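Local coordinates for nudix hydrolase domain-containing protein (Thermotoga maritima, PDB 3E57) that is of unknown function but is probably a Nudix hydrolase, acting on nucleoside diphosphates linked to another moiety, at residues B[28-33]-B[42-47]; B[73-78]-B[133-138]. One frame throughout, in Å; residues are numbered along the deposited sequence.

Interaction 1. Residues B[28-33]-B[42-47]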
loop_
_atom_site.group_PDB
_atom_site.type_symbol
_atom_site.label_atom_id
_atom_site.label_comp_id
_atom_site.label_asym_id
_atom_site.label_seq_id
_atom_site.Cartn_x
_atom_site.Cartn_y
_atom_site.Cartn_z
ATOM N N LYS B 28 13.429 -9.832 4.912
ATOM C CA LYS B 28 14.143 -9.842 6.184
ATOM C C LYS B 28 14.478 -8.418 6.634
ATOM O O LYS B 28 14.300 -8.069 7.802
ATOM C CB LYS B 28 15.421 -10.698 6.087
ATOM C CG LYS B 28 16.498 -10.391 7.149
ATOM C CD LYS B 28 15.962 -10.423 8.589
ATOM C CE LYS B 28 16.351 -11.691 9.339
ATOM N NZ LYS B 28 15.568 -11.749 10.604
ATOM N N GLU B 29 14.953 -7.595 5.711
ATOM C CA GLU B 29 15.332 -6.228 6.054
ATOM C C GLU B 29 14.110 -5.329 6.281
ATOM O O GLU B 29 14.066 -4.554 7.239
ATOM C CB GLU B 29 16.199 -5.636 4.947
ATOM C CG GLU B 29 16.913 -4.358 5.352
ATOM C CD GLU B 29 17.989 -4.591 6.403
ATOM O OE1 GLU B 29 18.621 -5.673 6.410
ATOM O OE2 GLU B 29 18.186 -3.682 7.232
ATOM N N PHE B 30 13.124 -5.432 5.399
ATOM C CA PHE B 30 12.018 -4.470 5.400
ATOM C C PHE B 30 10.655 -4.999 5.793
ATOM O O PHE B 30 9.730 -4.215 6.015
ATOM C CB PHE B 30 11.944 -3.810 4.038
ATOM C CG PHE B 30 13.158 -3.009 3.714
ATOM C CD1 PHE B 30 13.427 -1.839 4.401
ATOM C CD2 PHE B 30 14.052 -3.438 2.743
ATOM C CE1 PHE B 30 14.560 -1.089 4.110
ATOM C CE2 PHE B 30 15.182 -2.696 2.449
ATOM C CZ PHE B 30 15.429 -1.509 3.136
ATOM N N GLY B 31 10.518 -6.313 5.899
ATOM C CA GLY B 31 9.265 -6.906 6.316
ATOM C C GLY B 31 8.264 -6.998 5.180
ATOM O O GLY B 31 8.591 -6.780 4.019
ATOM N N GLU B 32 7.034 -7.306 5.546
ATOM C CA GLU B 32 5.981 -7.618 4.605
ATOM C C GLU B 32 5.028 -6.439 4.496
ATOM O O GLU B 32 4.334 -6.107 5.453
ATOM C CB GLU B 32 5.225 -8.850 5.095
ATOM C CG GLU B 32 6.096 -10.106 5.077
ATOM C CD GLU B 32 5.475 -11.273 5.826
ATOM O OE1 GLU B 32 4.333 -11.673 5.490
ATOM O OE2 GLU B 32 6.144 -11.803 6.744
ATOM N N PHE B 33 4.998 -5.808 3.329
ATOM C CA PHE B 33 4.022 -4.753 3.084
ATOM C C PHE B 33 3.546 -4.794 1.650
ATOM O O PHE B 33 4.213 -5.358 0.797
ATOM C CB PHE B 33 4.604 -3.379 3.425
ATOM C CG PHE B 33 5.761 -2.966 2.568
ATOM C CD1 PHE B 33 5.597 -2.030 1.556
ATOM C CD2 PHE B 33 7.028 -3.488 2.792
ATOM C CE1 PHE B 33 6.669 -1.634 0.789
ATOM C CE2 PHE B 33 8.098 -3.097 2.032
ATOM C CZ PHE B 33 7.927 -2.164 1.023
ATOM N N GLU B 42 19.646 6.288 3.682
ATOM C CA GLU B 42 20.938 5.687 4.020
ATOM C C GLU B 42 20.792 4.185 4.315
ATOM O O GLU B 42 21.599 3.382 3.852
ATOM C CB GLU B 42 21.581 6.423 5.199
ATOM C CG GLU B 42 23.011 6.008 5.481
ATOM C CD GLU B 42 23.864 6.007 4.233
ATOM O OE1 GLU B 42 23.900 7.046 3.533
ATOM O OE2 GLU B 42 24.486 4.964 3.948
ATOM N N ASP B 43 19.751 3.813 5.061
ATOM C CA ASP B 43 19.460 2.401 5.351
ATOM C C ASP B 43 19.250 1.611 4.061
ATOM O O ASP B 43 19.765 0.493 3.908
ATOM C CB ASP B 43 18.214 2.255 6.241
ATOM C CG ASP B 43 18.420 2.772 7.661
ATOM O OD1 ASP B 43 19.582 2.977 8.084
ATOM O OD2 ASP B 43 17.398 2.968 8.367
ATOM N N PHE B 44 18.513 2.199 3.120
ATOM C CA PHE B 44 18.288 1.554 1.824
ATOM C C PHE B 44 19.580 1.357 1.021
ATOM O O PHE B 44 19.814 0.282 0.481
ATOM C CB PHE B 44 17.284 2.356 0.991
ATOM C CG PHE B 44 17.004 1.749 -0.341
ATOM C CD1 PHE B 44 16.445 0.484 -0.426
ATOM C CD2 PHE B 44 17.315 2.425 -1.506
ATOM C CE1 PHE B 44 16.199 -0.095 -1.649
ATOM C CE2 PHE B 44 17.072 1.838 -2.743
ATOM C CZ PHE B 44 16.507 0.581 -2.804
ATOM N N LEU B 45 20.397 2.399 0.923
ATOM C CA LEU B 45 21.649 2.317 0.164
ATOM C C LEU B 45 22.601 1.292 0.777
ATOM O O LEU B 45 23.257 0.539 0.057
ATOM C CB LEU B 45 22.335 3.679 0.085
ATOM C CG LEU B 45 21.677 4.757 -0.771
ATOM C CD1 LEU B 45 22.516 6.023 -0.692
ATOM C CD2 LEU B 45 21.481 4.293 -2.223
ATOM N N ASN B 46 22.662 1.273 2.109
ATOM C CA ASN B 46 23.406 0.249 2.853
ATOM C C ASN B 46 22.870 -1.141 2.540
ATOM O O ASN B 46 23.634 -2.074 2.318
ATOM C CB ASN B 46 23.312 0.509 4.358
ATOM C CG ASN B 46 24.168 1.683 4.803
ATOM O OD1 ASN B 46 25.077 2.119 4.082
ATOM N ND2 ASN B 46 23.891 2.201 6.000
ATOM N N PHE B 47 21.543 -1.267 2.505
ATOM C CA PHE B 47 20.891 -2.523 2.122
ATOM C C PHE B 47 21.329 -2.988 0.739
ATOM O O PHE B 47 21.603 -4.175 0.533
ATOM C CB PHE B 47 19.363 -2.370 2.192
ATOM C CG PHE B 47 18.613 -3.449 1.484
ATOM C CD1 PHE B 47 18.368 -4.664 2.106
ATOM C CD2 PHE B 47 18.115 -3.245 0.203
ATOM C CE1 PHE B 47 17.666 -5.675 1.455
ATOM C CE2 PHE B 47 17.419 -4.249 -0.448
ATOM C CZ PHE B 47 17.190 -5.464 0.181
#

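Interaction 2. Residues B[73-78]-B[133-138]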
loop_
_atom_site.group_PDB
_atom_site.type_symbol
_atom_site.label_atom_id
_atom_site.label_comp_id
_atom_site.label_asym_id
_atom_site.label_seq_id
_atom_site.Cartn_x
_atom_site.Cartn_y
_atom_site.Cartn_z
ATOM N N VAL B 73 11.054 7.953 -10.293
ATOM C CA VAL B 73 11.126 9.361 -9.967
ATOM C C VAL B 73 9.893 10.099 -10.456
ATOM O O VAL B 73 9.558 10.055 -11.640
ATOM C CB VAL B 73 12.382 10.010 -10.588
ATOM C CG1 VAL B 73 12.500 11.464 -10.134
ATOM C CG2 VAL B 73 13.636 9.211 -10.212
ATOM N N VAL B 74 9.229 10.770 -9.524
ATOM C CA VAL B 74 8.144 11.668 -9.828
ATOM C C VAL B 74 8.751 13.065 -9.906
ATOM O O VAL B 74 9.505 13.471 -9.012
ATOM C CB VAL B 74 7.085 11.629 -8.718
ATOM C CG1 VAL B 74 6.014 12.696 -8.967
ATOM C CG2 VAL B 74 6.467 10.228 -8.626
ATOM N N ILE B 75 8.439 13.783 -10.977
ATOM C CA ILE B 75 9.040 15.084 -11.237
ATOM C C ILE B 75 8.023 16.172 -10.956
ATOM O O ILE B 75 6.895 16.089 -11.432
ATOM C CB ILE B 75 9.533 15.169 -12.705
ATOM C CG1 ILE B 75 10.747 14.262 -12.888
ATOM C CG2 ILE B 75 9.886 16.611 -13.093
ATOM C CD1 ILE B 75 11.131 14.061 -14.313
ATOM N N MET B 76 8.420 17.172 -10.163
ATOM C CA MET B 76 7.616 18.375 -9.966
ATOM C C MET B 76 8.356 19.626 -10.428
ATOM O O MET B 76 9.514 19.825 -10.059
ATOM C CB MET B 76 7.243 18.546 -8.500
ATOM C CG MET B 76 6.071 17.681 -8.066
ATOM S SD MET B 76 5.468 18.157 -6.444
ATOM C CE MET B 76 4.370 19.525 -6.840
ATOM N N ASP B 77 7.673 20.443 -11.229
ATOM C CA ASP B 77 8.165 21.745 -11.693
ATOM C C ASP B 77 7.280 22.776 -11.012
ATOM O O ASP B 77 6.104 22.912 -11.348
ATOM C CB ASP B 77 8.055 21.845 -13.223
ATOM C CG ASP B 77 8.728 23.099 -13.805
ATOM O OD1 ASP B 77 8.855 24.119 -13.101
ATOM O OD2 ASP B 77 9.109 23.067 -14.993
ATOM N N GLY B 78 7.837 23.464 -10.020
ATOM C CA GLY B 78 7.065 24.380 -9.199
ATOM C C GLY B 78 6.020 23.597 -8.432
ATOM O O GLY B 78 6.340 22.622 -7.742
ATOM N N VAL B 133 15.333 17.570 -17.930
ATOM C CA VAL B 133 14.971 18.286 -16.718
ATOM C C VAL B 133 16.231 18.753 -16.003
ATOM O O VAL B 133 17.304 18.185 -16.190
ATOM C CB VAL B 133 14.172 17.379 -15.748
ATOM C CG1 VAL B 133 12.968 16.798 -16.451
ATOM C CG2 VAL B 133 15.056 16.257 -15.223
ATOM N N SER B 134 16.093 19.787 -15.186
ATOM C CA SER B 134 17.157 20.195 -14.288
ATOM C C SER B 134 16.658 20.138 -12.840
ATOM O O SER B 134 15.910 21.002 -12.406
ATOM C CB SER B 134 17.631 21.599 -14.650
ATOM O OG SER B 134 18.613 22.028 -13.742
ATOM N N LEU B 135 17.094 19.126 -12.098
ATOM C CA LEU B 135 16.498 18.800 -10.793
ATOM C C LEU B 135 17.354 19.249 -9.612
ATOM O O LEU B 135 18.547 18.933 -9.566
ATOM C CB LEU B 135 16.249 17.291 -10.696
ATOM C CG LEU B 135 15.249 16.704 -11.697
ATOM C CD1 LEU B 135 14.995 15.238 -11.405
ATOM C CD2 LEU B 135 13.936 17.471 -11.699
ATOM N N ARG B 136 16.739 19.990 -8.683
ATOM C CA ARG B 136 17.363 20.383 -7.411
ATOM C C ARG B 136 17.594 19.162 -6.534
ATOM O O ARG B 136 18.647 18.526 -6.582
ATOM C CB ARG B 136 16.466 21.347 -6.607
ATOM C CG ARG B 136 16.571 22.807 -6.913
ATOM C CD ARG B 136 15.384 23.358 -7.713
ATOM N NE ARG B 136 15.665 23.385 -9.149
ATOM C CZ ARG B 136 14.983 24.080 -10.058
ATOM N NH1 ARG B 136 13.943 24.834 -9.715
ATOM N NH2 ARG B 136 15.353 24.017 -11.332
ATOM N N GLU B 137 16.584 18.844 -5.721
ATOM C CA GLU B 137 16.651 17.721 -4.801
ATOM C C GLU B 137 16.012 16.538 -5.464
ATOM O O GLU B 137 14.941 16.664 -6.077
ATOM C CB GLU B 137 15.927 18.024 -3.480
ATOM C CG GLU B 137 16.789 18.744 -2.441
ATOM C CD GLU B 137 16.619 18.203 -1.018
ATOM O OE1 GLU B 137 15.509 17.731 -0.673
ATOM O OE2 GLU B 137 17.606 18.266 -0.237
ATOM N N LEU B 138 16.694 15.401 -5.398
ATOM C CA LEU B 138 15.990 14.132 -5.403
ATOM C C LEU B 138 15.764 13.834 -3.936
ATOM O O LEU B 138 16.714 13.692 -3.159
ATOM C CB LEU B 138 16.774 13.010 -6.081
ATOM C CG LEU B 138 16.802 13.006 -7.613
ATOM C CD1 LEU B 138 17.045 11.588 -8.127
ATOM C CD2 LEU B 138 15.517 13.568 -8.211
#

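Interaction 1. Residues B[28-33]-B[42-47]
The Phe-30 ring points its edge at one face of the Phe-47 ring, a T-shaped stack. Its CE2 sits 3.6 Å above that face, over the ring centre. The centroids are 5.0 Å apart and the planes stand at 69°. At the edge of Phe-47, in plane, lies its own helix carbonyl, Phe-44 O. On the Phe-30 ring, Glu-29 CG lies over one face, offset toward the rim. Phe-30 CZ lies near the edge of the Phe-44 ring, 4.2 Å from Phe-44 CD1.

Glu-29 adds the aliphatic part of its chain. CG lies anti to the backbone N (chi1 -166°), and the chain then bends at chi2. CG rests 3.6 Å from Phe-47 CD1, and CB is nearly as close to the same atom. The carboxylate lies a little farther from the ring, its plane turned 48° from it.

Residues 28-30 are the end of helix 23-30; 42-47 lie within helix 41-51. Just after the first helix, Gly-31 leaves helical geometry with a positive phi. Leu-143 of strand 131-145 touches both Phe-30 and Phe-44, while Phe-119 packs edge-to-face on Phe-44.

The contact is held by aromatic and aliphatic surfaces alone. The acidic groups of Glu-29 and Asp-43 stay 6.8 Å apart (OE2 to OD2), so any repulsion between them is probably mild.

Interaction 2. Residues B[73-78]-B[133-138]
In Ile-75, CG1 lies anti to the carbonyl carbon (chi1 -70°) and chi2 is extended at 169°. This carries CD1 out to Val-133, where it meets CG1 at 3.9 Å. The two side chains meet at a slant. The other branch of Ile-75, CG2, is anti to the backbone N and serves Leu-135. Its distance to Leu-135 CD2 is 4.4 Å, a looser touch. One isoleucine thus reaches two residues of the facing strand with two different branches.

Val-73 makes the third touch. Val-73 CG1 faces Leu-138 CD2 at 4.2 Å. These two side chains cross at about a right angle. All three contacts are methyl against methyl, with no polar bond between the segments. The nearest CA pairs, Val-73 with Leu-138 and Ile-75 with Leu-135, are more than 8 Å apart. That is too far for neighbouring strands of one ladder.

Strand 66-77 takes its backbone bonds elsewhere. Val-74 bonds to Phe-160 and Gly-162, and Ile-75 bonds to Leu-82. Leu-123 of helix 115-130 touches both Val-73 and Leu-138, so the helix shares this apolar cluster. Phe-166 of strand 165-169 lies against Val-133.

Strand 131-145 turns a corner at Arg-136. Val-133 and Leu-135, before the corner, meet Ile-75; Leu-138, after it, meets Val-73. Arg-136 NH2 makes a weak bond back to Ser-134 O, 3.2 Å long and bent to 123°.

Both segments belong to the Nudix domain. The apolar layer between strands 66-77 and 131-145, shared with helix 115-130, is consistent with the alpha/beta/alpha sandwich of the Nudix fold.

Overall arrangement
The two contacts follow one another along the chain, and their centres lie 25 Å apart without touching. Both are partly buried and apolar. Interaction 1 joins two helices through edge-to-face aromatic rings, with an exposed glutamate at its margin. Interaction 2 joins two strands of the Nudix domain through branched aliphatic methyls, and none of its touching residues is fully exposed. Strand 131-145 connects the two regions: its corner segment takes part in 73-78/133-138, and its Leu-143 touches Phe-30 and Phe-44 of 28-33/42-47. Helix 115-130 also borders both. The second subunit reaches only the region of interaction 1, where Arg-38 of that subunit forms a salt bridge with Glu-32.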